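Local coordinates for putative nucleolar GTP-binding protein 1 (Plasmodium falciparum, PDB 2QU8) that binds guanine nucleotide, held here as GDP, and is probably a nucleolar GTPase of the NOG1 family, its cellular role not established, at residues V68-H73 against K77-D82; S43-I48 against E193-T198; N131-I136 against D173-P178. All blocks are in the same frame, centred on the assembly; numbering follows the deposited sequence.

Interactions 1 and 2 adjoin. Their centres lie about 10 Å apart, and Lys-196 of helix 192-222 packs on Phe-71 and His-73 of the hairpin. The chain closes the hairpin of interaction 1 locally, within the long loop that interaction 2 closes. Interaction 2 lies at the nucleotide: Ser-43 and Ser-44 bind GDP directly. The side chain of Ile-80 in interaction 1 is about 11 Å from GDP. Interaction 3 lies across the centre of the chain, with its centre about 24 Å from that of interaction 1 and about 21 Å from that of interaction 2. Its Phe-133 side chain is about 14 Å from GDP.

Interaction 1: residues V68-H73 against K77-D82; sequences VGHFDH and KYQIID
Phe-71 and Tyr-78 are paired across an antiparallel hairpin, at a hydrogen-bonded position. Their ring planes are only 9° apart, but the rings are slid so far that they barely overlap. Over one face of the Phe-71 ring lies Tyr-78 CB, 3.6 Å from the ring centroid, in a CH-pi contact. The Phe-71 torsion explains this: CG sits between the backbone N and the carbonyl carbon (chi1 65°), which carries the ring across to the 77-82 strand. At the edge of the same ring, Ile-80 CG2 comes in plane, 3.9 Å from Phe-71 CE2. The Tyr-78 ring points its own edge at His-73 O, with CE2 3.6 Å from that oxygen. Its hydroxyl bonds to Lys-204, and Lys-30 makes a cation-pi contact with the ring.

On the other face of the sheet, Val-68 CG1 rests 3.8 Å from Gln-79 CB. Asp-72 and Lys-77 run side by side there, and Asp-72 OD1 touches Lys-77 CG at 3.2 Å. The charged ends stay apart, with Asp-72 OD1 5.5 Å from Lys-77 NZ.

Four backbone hydrogen bonds join Gly-69 to Ile-80 and Phe-71 to Tyr-78. The shortest runs from Tyr-78 N to Phe-71 O at 2.7 Å. The hairpin is thus held by its backbone and by apolar and CH-pi contacts, while the opposite charges of Asp-72 and Lys-77, not in contact, probably add a weak attraction.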
loop_
_atom_site.group_PDB
_atom_site.type_symbol
_atom_site.label_atom_id
_atom_site.label_comp_id
_atom_site.label_asym_id
_atom_site.label_seq_id
_atom_site.Cartn_x
_atom_site.Cartn_y
_atom_site.Cartn_z
ATOM N N VAL A 68 -11.924 -2.033 6.641
ATOM C CA VAL A 68 -12.027 -0.792 5.875
ATOM C C VAL A 68 -12.119 0.403 6.818
ATOM O O VAL A 68 -13.155 0.636 7.442
ATOM C CB VAL A 68 -13.237 -0.760 4.907
ATOM C CG1 VAL A 68 -13.139 0.465 3.993
ATOM C CG2 VAL A 68 -13.316 -2.022 4.070
ATOM N N GLY A 69 -11.022 1.143 6.922
ATOM C CA GLY A 69 -11.000 2.401 7.661
ATOM C C GLY A 69 -11.437 3.538 6.755
ATOM O O GLY A 69 -11.319 3.435 5.535
ATOM N N HIS A 70 -11.946 4.612 7.352
ATOM C CA HIS A 70 -12.400 5.790 6.618
ATOM C C HIS A 70 -11.786 7.061 7.186
ATOM O O HIS A 70 -11.647 7.205 8.408
ATOM C CB HIS A 70 -13.930 5.894 6.673
ATOM C CG HIS A 70 -14.634 4.675 6.163
ATOM N ND1 HIS A 70 -14.946 4.498 4.831
ATOM C CD2 HIS A 70 -15.064 3.560 6.800
ATOM C CE1 HIS A 70 -15.547 3.332 4.672
ATOM N NE2 HIS A 70 -15.630 2.743 5.852
ATOM N N PHE A 71 -11.416 7.981 6.300
ATOM C CA PHE A 71 -10.937 9.297 6.716
ATOM C C PHE A 71 -11.117 10.341 5.619
ATOM O O PHE A 71 -11.239 10.007 4.440
ATOM C CB PHE A 71 -9.471 9.245 7.185
ATOM C CG PHE A 71 -8.485 8.888 6.098
ATOM C CD1 PHE A 71 -7.835 9.883 5.372
ATOM C CD2 PHE A 71 -8.197 7.556 5.811
ATOM C CE1 PHE A 71 -6.926 9.556 4.367
ATOM C CE2 PHE A 71 -7.288 7.219 4.808
ATOM C CZ PHE A 71 -6.646 8.222 4.089
ATOM N N ASP A 72 -11.148 11.603 6.030
ATOM C CA ASP A 72 -11.147 12.717 5.105
ATOM C C ASP A 72 -9.786 13.374 5.106
ATOM O O ASP A 72 -9.134 13.498 6.149
ATOM C CB ASP A 72 -12.208 13.753 5.476
ATOM C CG ASP A 72 -13.591 13.153 5.609
ATOM O OD1 ASP A 72 -13.884 12.159 4.911
ATOM O OD2 ASP A 72 -14.388 13.674 6.417
ATOM N N HIS A 73 -9.353 13.777 3.921
ATOM C CA HIS A 73 -8.179 14.610 3.792
ATOM C C HIS A 73 -8.404 15.654 2.713
ATOM O O HIS A 73 -8.673 15.320 1.553
ATOM C CB HIS A 73 -6.937 13.779 3.485
ATOM C CG HIS A 73 -5.667 14.567 3.554
ATOM N ND1 HIS A 73 -5.236 15.178 4.713
ATOM C CD2 HIS A 73 -4.742 14.851 2.608
ATOM C CE1 HIS A 73 -4.096 15.802 4.477
ATOM N NE2 HIS A 73 -3.775 15.621 3.208
ATOM N N LYS A 77 -12.936 12.312 0.590
ATOM C CA LYS A 77 -13.176 11.129 1.412
ATOM C C LYS A 77 -12.329 9.938 0.958
ATOM O O LYS A 77 -12.257 9.618 -0.234
ATOM C CB LYS A 77 -14.667 10.785 1.432
ATOM C CG LYS A 77 -15.519 11.772 2.237
ATOM C CD LYS A 77 -16.955 11.287 2.385
ATOM C CE LYS A 77 -17.079 10.161 3.409
ATOM N NZ LYS A 77 -18.345 9.371 3.215
ATOM N N TYR A 78 -11.683 9.290 1.921
ATOM C CA TYR A 78 -10.806 8.161 1.639
ATOM C C TYR A 78 -11.204 6.917 2.417
ATOM O O TYR A 78 -11.785 7.001 3.499
ATOM C CB TYR A 78 -9.361 8.515 1.983
ATOM C CG TYR A 78 -8.726 9.541 1.065
ATOM C CD1 TYR A 78 -7.996 9.143 -0.051
ATOM C CD2 TYR A 78 -8.847 10.909 1.323
ATOM C CE1 TYR A 78 -7.416 10.077 -0.902
ATOM C CE2 TYR A 78 -8.258 11.859 0.479
ATOM C CZ TYR A 78 -7.549 11.434 -0.628
ATOM O OH TYR A 78 -6.969 12.361 -1.472
ATOM N N GLN A 79 -10.885 5.763 1.850
ATOM C CA GLN A 79 -10.878 4.532 2.623
ATOM C C GLN A 79 -9.470 3.945 2.673
ATOM O O GLN A 79 -8.635 4.217 1.815
ATOM C CB GLN A 79 -11.900 3.530 2.096
ATOM C CG GLN A 79 -11.731 3.139 0.640
ATOM C CD GLN A 79 -12.972 2.473 0.063
ATOM O OE1 GLN A 79 -14.039 2.483 0.678
ATOM N NE2 GLN A 79 -12.835 1.895 -1.127
ATOM N N ILE A 80 -9.199 3.164 3.706
ATOM C CA ILE A 80 -7.932 2.478 3.809
ATOM C C ILE A 80 -8.211 1.023 4.194
ATOM O O ILE A 80 -8.884 0.753 5.187
ATOM C CB ILE A 80 -6.933 3.223 4.754
ATOM C CG1 ILE A 80 -5.610 2.456 4.868
ATOM C CG2 ILE A 80 -7.591 3.580 6.129
ATOM C CD1 ILE A 80 -4.453 3.278 5.431
ATOM N N ILE A 81 -7.726 0.100 3.370
ATOM C CA ILE A 81 -8.083 -1.311 3.486
ATOM C C ILE A 81 -6.903 -2.166 3.938
ATOM O O ILE A 81 -5.781 -2.030 3.435
ATOM C CB ILE A 81 -8.689 -1.852 2.163
ATOM C CG1 ILE A 81 -9.916 -1.014 1.772
ATOM C CG2 ILE A 81 -9.101 -3.320 2.302
ATOM C CD1 ILE A 81 -10.429 -1.280 0.380
ATOM N N ASP A 82 -7.179 -3.049 4.893
ATOM C CA ASP A 82 -6.200 -3.982 5.422
ATOM C C ASP A 82 -6.806 -5.376 5.253
ATOM O O ASP A 82 -7.933 -5.625 5.686
ATOM C CB ASP A 82 -5.913 -3.666 6.911
ATOM C CG ASP A 82 -4.805 -4.541 7.515
ATOM O OD1 ASP A 82 -3.856 -4.909 6.798
ATOM O OD2 ASP A 82 -4.868 -4.845 8.728
#

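Interaction 2: residues S43-I48 against E193-T198; sequences SSFMNI and EQAKIT. With GDP (guanosine-5'-diphosphate), chain B.
The CA atoms of Phe-45 and Lys-196, whose residues touch across the two helical segments, are 9.1 Å apart. Residues 43-48 belong to helix 42-49, and residues 193-198 to the early turns of helix 192-222. The backbones therefore stay well separated, and one side chain spans most of the gap.

That side chain is Phe-45. Its CG lies anti to the backbone N (chi1 -170°), which extends the ring toward helix 192-222. The ring meets that helix with its edge. Ala-195 CB lies near the ring plane, 4.0 Å from Phe-45 CE1. Lys-196 N is also at the edge, 4.1 Å from Phe-45 CZ. Phe-184 meets the same ring with its plane turned by about 60°, and Ile-80 of the hairpin also packs on Phe-45.

Strand 30-35, the loop after it and helix 42-49 form an arrangement consistent with a P-loop (Walker A), in which the first turn of the helix grips phosphate. Ser-43 N donates to GDP O3B at 2.7 Å, nearly straight at 166°. One residue on, Ser-44 N reaches GDP O2A, and Ser-44 OG binds that same oxygen at 2.6 Å. Ser-43 OG lies within reach of both O2A and O3B, so the acceptor of its single proton is not settled. Lys-42 NZ, Gly-41 N and Asn-39 N also bind the nucleotide, while Thr-186 contributes from another loop.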
loop_
_atom_site.group_PDB
_atom_site.type_symbol
_atom_site.label_atom_id
_atom_site.label_comp_id
_atom_site.label_asym_id
_atom_site.label_seq_id
_atom_site.Cartn_x
_atom_site.Cartn_y
_atom_site.Cartn_z
ATOM N N SER A 43 -2.370 -2.837 10.519
ATOM C CA SER A 43 -3.612 -2.542 11.246
ATOM C C SER A 43 -3.461 -1.311 12.130
ATOM O O SER A 43 -4.403 -0.526 12.270
ATOM C CB SER A 43 -4.114 -3.742 12.072
ATOM O OG SER A 43 -3.246 -4.029 13.157
ATOM N N SER A 44 -2.277 -1.142 12.717
ATOM C CA SER A 44 -1.980 0.046 13.512
ATOM C C SER A 44 -2.107 1.313 12.661
ATOM O O SER A 44 -2.724 2.289 13.076
ATOM C CB SER A 44 -0.569 -0.040 14.105
ATOM O OG SER A 44 -0.492 -1.054 15.085
ATOM N N PHE A 45 -1.527 1.280 11.466
ATOM C CA PHE A 45 -1.546 2.435 10.573
ATOM C C PHE A 45 -2.978 2.795 10.206
ATOM O O PHE A 45 -3.387 3.965 10.277
ATOM C CB PHE A 45 -0.740 2.149 9.299
ATOM C CG PHE A 45 -0.518 3.363 8.456
ATOM C CD1 PHE A 45 0.697 4.045 8.514
ATOM C CD2 PHE A 45 -1.525 3.847 7.638
ATOM C CE1 PHE A 45 0.910 5.200 7.735
ATOM C CE2 PHE A 45 -1.334 4.993 6.863
ATOM C CZ PHE A 45 -0.102 5.669 6.914
ATOM N N MET A 46 -3.740 1.775 9.818
ATOM C CA MET A 46 -5.134 1.967 9.473
ATOM C C MET A 46 -5.915 2.630 10.614
ATOM O O MET A 46 -6.639 3.604 10.395
ATOM C CB MET A 46 -5.776 0.628 9.099
ATOM C CG MET A 46 -7.279 0.718 8.957
ATOM S SD MET A 46 -7.992 -0.908 8.719
ATOM C CE MET A 46 -7.694 -1.642 10.334
ATOM N N ASN A 47 -5.778 2.085 11.822
ATOM C CA ASN A 47 -6.481 2.620 13.003
ATOM C C ASN A 47 -6.141 4.064 13.361
ATOM O O ASN A 47 -7.025 4.849 13.693
ATOM C CB ASN A 47 -6.267 1.718 14.212
ATOM C CG ASN A 47 -7.101 0.467 14.141
ATOM O OD1 ASN A 47 -6.589 -0.638 14.296
ATOM N ND2 ASN A 47 -8.394 0.629 13.886
ATOM N N ILE A 48 -4.862 4.404 13.293
ATOM C CA ILE A 48 -4.418 5.769 13.563
ATOM C C ILE A 48 -5.047 6.788 12.603
ATOM O O ILE A 48 -5.690 7.745 13.049
ATOM C CB ILE A 48 -2.880 5.858 13.557
ATOM C CG1 ILE A 48 -2.325 5.128 14.778
ATOM C CG2 ILE A 48 -2.406 7.315 13.563
ATOM C CD1 ILE A 48 -0.905 4.678 14.623
ATOM N N GLU A 193 1.120 10.836 9.712
ATOM C CA GLU A 193 0.280 11.734 8.922
ATOM C C GLU A 193 0.953 12.148 7.617
ATOM O O GLU A 193 0.309 12.188 6.568
ATOM C CB GLU A 193 -0.157 12.945 9.755
ATOM C CG GLU A 193 -1.185 12.591 10.847
ATOM C CD GLU A 193 -2.520 12.097 10.280
ATOM O OE1 GLU A 193 -2.942 12.625 9.225
ATOM O OE2 GLU A 193 -3.145 11.187 10.890
ATOM N N GLN A 194 2.258 12.415 7.677
ATOM C CA GLN A 194 3.050 12.678 6.469
ATOM C C GLN A 194 2.976 11.541 5.443
ATOM O O GLN A 194 2.805 11.791 4.252
ATOM C CB GLN A 194 4.519 12.963 6.825
ATOM C CG GLN A 194 4.777 14.356 7.390
ATOM C CD GLN A 194 4.355 15.486 6.438
ATOM O OE1 GLN A 194 3.827 16.510 6.880
ATOM N NE2 GLN A 194 4.569 15.292 5.134
ATOM N N ALA A 195 3.114 10.299 5.915
ATOM C CA ALA A 195 2.993 9.109 5.068
ATOM C C ALA A 195 1.615 9.014 4.397
ATOM O O ALA A 195 1.504 8.671 3.216
ATOM C CB ALA A 195 3.268 7.861 5.883
ATOM N N LYS A 196 0.576 9.324 5.167
ATOM C CA LYS A 196 -0.798 9.345 4.672
ATOM C C LYS A 196 -0.973 10.400 3.572
ATOM O O LYS A 196 -1.598 10.141 2.545
ATOM C CB LYS A 196 -1.759 9.608 5.830
ATOM C CG LYS A 196 -3.232 9.506 5.464
ATOM C CD LYS A 196 -4.104 10.186 6.511
ATOM C CE LYS A 196 -4.065 11.704 6.392
ATOM N NZ LYS A 196 -4.332 12.133 4.994
ATOM N N ILE A 197 -0.392 11.576 3.790
ATOM C CA ILE A 197 -0.420 12.673 2.809
ATOM C C ILE A 197 0.262 12.312 1.480
ATOM O O ILE A 197 -0.305 12.535 0.412
ATOM C CB ILE A 197 0.156 13.984 3.423
ATOM C CG1 ILE A 197 -0.760 14.466 4.562
ATOM C CG2 ILE A 197 0.309 15.066 2.359
ATOM C CD1 ILE A 197 -0.122 15.409 5.560
ATOM N N THR A 198 1.463 11.737 1.532
ATOM C CA THR A 198 2.150 11.354 0.286
ATOM C C THR A 198 1.436 10.244 -0.507
ATOM O O THR A 198 1.454 10.261 -1.740
ATOM C CB THR A 198 3.686 11.086 0.454
ATOM O OG1 THR A 198 4.048 9.865 -0.205
ATOM C CG2 THR A 198 4.087 11.008 1.895
HETATM P PB GDP B . -0.004 -5.848 11.305
HETATM O O1B GDP B . -0.130 -7.324 11.641
HETATM O O2B GDP B . 0.710 -5.716 9.988
HETATM O O3B GDP B . -1.398 -5.321 11.176
HETATM O O3A GDP B . 0.830 -5.088 12.443
HETATM P PA GDP B . 0.204 -4.522 13.826
HETATM O O1A GDP B . -0.766 -5.531 14.414
HETATM O O2A GDP B . -0.464 -3.199 13.609
HETATM O "O5'" GDP B . 1.532 -4.403 14.708
HETATM C "C5'" GDP B . 2.218 -5.590 15.133
HETATM C "C4'" GDP B . 2.986 -5.325 16.421
HETATM O "O4'" GDP B . 3.884 -4.226 16.215
HETATM C "C3'" GDP B . 2.066 -4.900 17.557
HETATM O "O3'" GDP B . 2.569 -5.427 18.784
HETATM C "C2'" GDP B . 2.180 -3.392 17.554
HETATM O "O2'" GDP B . 1.841 -2.822 18.818
HETATM C "C1'" GDP B . 3.636 -3.196 17.174
HETATM N N9 GDP B . 3.939 -1.918 16.503
HETATM C C8 GDP B . 3.153 -1.291 15.604
HETATM N N7 GDP B . 3.746 -0.154 15.165
HETATM C C5 GDP B . 4.936 -0.049 15.790
HETATM C C6 GDP B . 6.065 0.910 15.776
HETATM O O6 GDP B . 6.015 1.926 15.045
HETATM N N1 GDP B . 7.121 0.662 16.574
HETATM C C2 GDP B . 7.189 -0.428 17.368
HETATM N N2 GDP B . 8.292 -0.611 18.138
HETATM N N3 GDP B . 6.189 -1.351 17.418
HETATM C C4 GDP B . 5.063 -1.221 16.665
#

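Interaction 3: residues N131-I136 against D173-P178; sequences NLFYSI and DNVKNP
Phe-133 and Val-175 make the apolar half of this contact. Val-175 CG2 approaches the edge of the phenyl ring, near its plane, and stands 3.7 Å from Phe-133 CE2. The two side chains cross at about a right angle. Beside them, Tyr-134 and Asn-174 form the polar half. Asn-174 ND2 gives Tyr-134 OH a weak hydrogen bond, 3.3 Å long with an angle of 149° at the hydrogen. The amide stands almost upright to the phenol ring, their planes 85° apart. Asn-174 CB also touches Tyr-134 CE1 at 3.9 Å, so the side chain packs on the ring as well as bonding to its hydroxyl. The weak bond lies toward the more exposed side of the contact, with Asn-174 itself exposed, whereas Phe-133 is buried.

Neighbouring positions on the helix and different chi1 torsions send the two rings to different partners. Phe-133 and Tyr-134 are consecutive on one helix but leave it differently. Phe-133 has CG anti to its backbone N (chi1 172°), while Tyr-134 has CG anti to the carbonyl carbon. Opposite them, Asn-174 ends helix 162-174, and Val-175 is the first residue to leave helical geometry. Further on, Asn-177 ND2 bonds to Lys-143 O and ties the segment after the helix to the loop before strand 145-150.

Ile-171 of helix 162-174 packs on both aromatic residues. Phe-133 also meets Phe-114 of strand 110-117 edge-to-face and touches Ile-145 and Ile-147. The contact thus joins helix 126-137 to the end of helix 162-174 over strands 110-117 and 145-150, where the chain turns toward edge strand 179-183.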
loop_
_atom_site.group_PDB
_atom_site.type_symbol
_atom_site.label_atom_id
_atom_site.label_comp_id
_atom_site.label_asym_id
_atom_site.label_seq_id
_atom_site.Cartn_x
_atom_site.Cartn_y
_atom_site.Cartn_z
ATOM N N ASN A 131 11.725 -9.153 -0.689
ATOM C CA ASN A 131 11.323 -10.328 -1.457
ATOM C C ASN A 131 9.808 -10.487 -1.540
ATOM O O ASN A 131 9.272 -10.789 -2.605
ATOM C CB ASN A 131 11.956 -11.597 -0.889
ATOM C CG ASN A 131 13.437 -11.721 -1.222
ATOM O OD1 ASN A 131 14.069 -10.782 -1.728
ATOM N ND2 ASN A 131 14.006 -12.887 -0.924
ATOM N N LEU A 132 9.115 -10.288 -0.419
ATOM C CA LEU A 132 7.652 -10.307 -0.416
ATOM C C LEU A 132 7.084 -9.241 -1.358
ATOM O O LEU A 132 6.163 -9.522 -2.127
ATOM C CB LEU A 132 7.092 -10.126 1.006
ATOM C CG LEU A 132 5.581 -9.906 1.179
ATOM C CD1 LEU A 132 4.764 -11.051 0.606
ATOM C CD2 LEU A 132 5.222 -9.686 2.649
ATOM N N PHE A 133 7.641 -8.032 -1.286
ATOM C CA PHE A 133 7.195 -6.919 -2.125
ATOM C C PHE A 133 7.263 -7.240 -3.619
ATOM O O PHE A 133 6.304 -6.999 -4.349
ATOM C CB PHE A 133 7.980 -5.637 -1.831
ATOM C CG PHE A 133 7.692 -4.529 -2.805
ATOM C CD1 PHE A 133 6.463 -3.875 -2.787
ATOM C CD2 PHE A 133 8.632 -4.165 -3.763
ATOM C CE1 PHE A 133 6.182 -2.863 -3.696
ATOM C CE2 PHE A 133 8.361 -3.143 -4.676
ATOM C CZ PHE A 133 7.133 -2.493 -4.640
ATOM N N TYR A 134 8.391 -7.778 -4.068
ATOM C CA TYR A 134 8.544 -8.139 -5.478
ATOM C C TYR A 134 7.559 -9.225 -5.867
ATOM O O TYR A 134 6.989 -9.198 -6.956
ATOM C CB TYR A 134 9.963 -8.616 -5.782
ATOM C CG TYR A 134 11.044 -7.564 -5.643
ATOM C CD1 TYR A 134 10.926 -6.310 -6.240
ATOM C CD2 TYR A 134 12.201 -7.841 -4.938
ATOM C CE1 TYR A 134 11.949 -5.348 -6.110
ATOM C CE2 TYR A 134 13.214 -6.907 -4.811
ATOM C CZ TYR A 134 13.086 -5.664 -5.390
ATOM O OH TYR A 134 14.119 -4.758 -5.236
ATOM N N SER A 135 7.352 -10.165 -4.953
ATOM C CA SER A 135 6.525 -11.339 -5.196
ATOM C C SER A 135 5.055 -10.987 -5.431
ATOM O O SER A 135 4.335 -11.729 -6.109
ATOM C CB SER A 135 6.682 -12.326 -4.033
ATOM O OG SER A 135 5.574 -13.191 -3.924
ATOM N N ILE A 136 4.623 -9.851 -4.889
ATOM C CA ILE A 136 3.209 -9.476 -4.914
ATOM C C ILE A 136 2.888 -8.118 -5.553
ATOM O O ILE A 136 1.715 -7.751 -5.662
ATOM C CB ILE A 136 2.566 -9.533 -3.489
ATOM C CG1 ILE A 136 3.029 -8.360 -2.617
ATOM C CG2 ILE A 136 2.802 -10.901 -2.818
ATOM C CD1 ILE A 136 2.121 -8.098 -1.452
ATOM N N ASP A 173 14.766 0.699 -9.451
ATOM C CA ASP A 173 15.186 0.199 -10.761
ATOM C C ASP A 173 14.322 -0.970 -11.249
ATOM O O ASP A 173 14.026 -1.082 -12.442
ATOM C CB ASP A 173 16.663 -0.211 -10.726
ATOM C CG ASP A 173 17.599 0.979 -10.542
ATOM O OD1 ASP A 173 18.290 1.041 -9.505
ATOM O OD2 ASP A 173 17.648 1.851 -11.436
ATOM N N ASN A 174 13.916 -1.829 -10.323
ATOM C CA ASN A 174 13.120 -3.015 -10.646
ATOM C C ASN A 174 11.649 -2.715 -10.929
ATOM O O ASN A 174 10.952 -3.519 -11.555
ATOM C CB ASN A 174 13.225 -4.044 -9.514
ATOM C CG ASN A 174 14.522 -4.828 -9.555
ATOM O OD1 ASN A 174 14.930 -5.320 -10.608
ATOM N ND2 ASN A 174 15.172 -4.961 -8.403
ATOM N N VAL A 175 11.186 -1.554 -10.476
ATOM C CA VAL A 175 9.760 -1.235 -10.467
ATOM C C VAL A 175 9.382 -0.211 -11.539
ATOM O O VAL A 175 9.989 0.858 -11.633
ATOM C CB VAL A 175 9.312 -0.777 -9.045
ATOM C CG1 VAL A 175 7.975 -0.081 -9.072
ATOM C CG2 VAL A 175 9.262 -1.969 -8.096
ATOM N N LYS A 176 8.378 -0.563 -12.342
ATOM C CA LYS A 176 7.831 0.334 -13.362
ATOM C C LYS A 176 6.806 1.299 -12.763
ATOM O O LYS A 176 6.618 2.408 -13.276
ATOM C CB LYS A 176 7.217 -0.463 -14.521
ATOM C CG LYS A 176 8.141 -1.540 -15.079
ATOM C CD LYS A 176 7.956 -1.743 -16.572
ATOM C CE LYS A 176 9.079 -2.603 -17.140
ATOM N NZ LYS A 176 9.174 -2.478 -18.617
ATOM N N ASN A 177 6.154 0.869 -11.680
ATOM C CA ASN A 177 5.220 1.706 -10.926
ATOM C C ASN A 177 5.900 2.977 -10.418
ATOM O O ASN A 177 7.071 2.938 -10.035
ATOM C CB ASN A 177 4.647 0.945 -9.718
ATOM C CG ASN A 177 4.280 -0.500 -10.036
ATOM O OD1 ASN A 177 5.150 -1.354 -10.216
ATOM N ND2 ASN A 177 2.984 -0.783 -10.070
ATOM N N PRO A 178 5.182 4.116 -10.433
ATOM C CA PRO A 178 5.675 5.289 -9.708
ATOM C C PRO A 178 5.696 5.021 -8.196
ATOM O O PRO A 178 4.706 4.545 -7.634
ATOM C CB PRO A 178 4.672 6.388 -10.075
ATOM C CG PRO A 178 3.467 5.682 -10.553
ATOM C CD PRO A 178 3.916 4.382 -11.136
#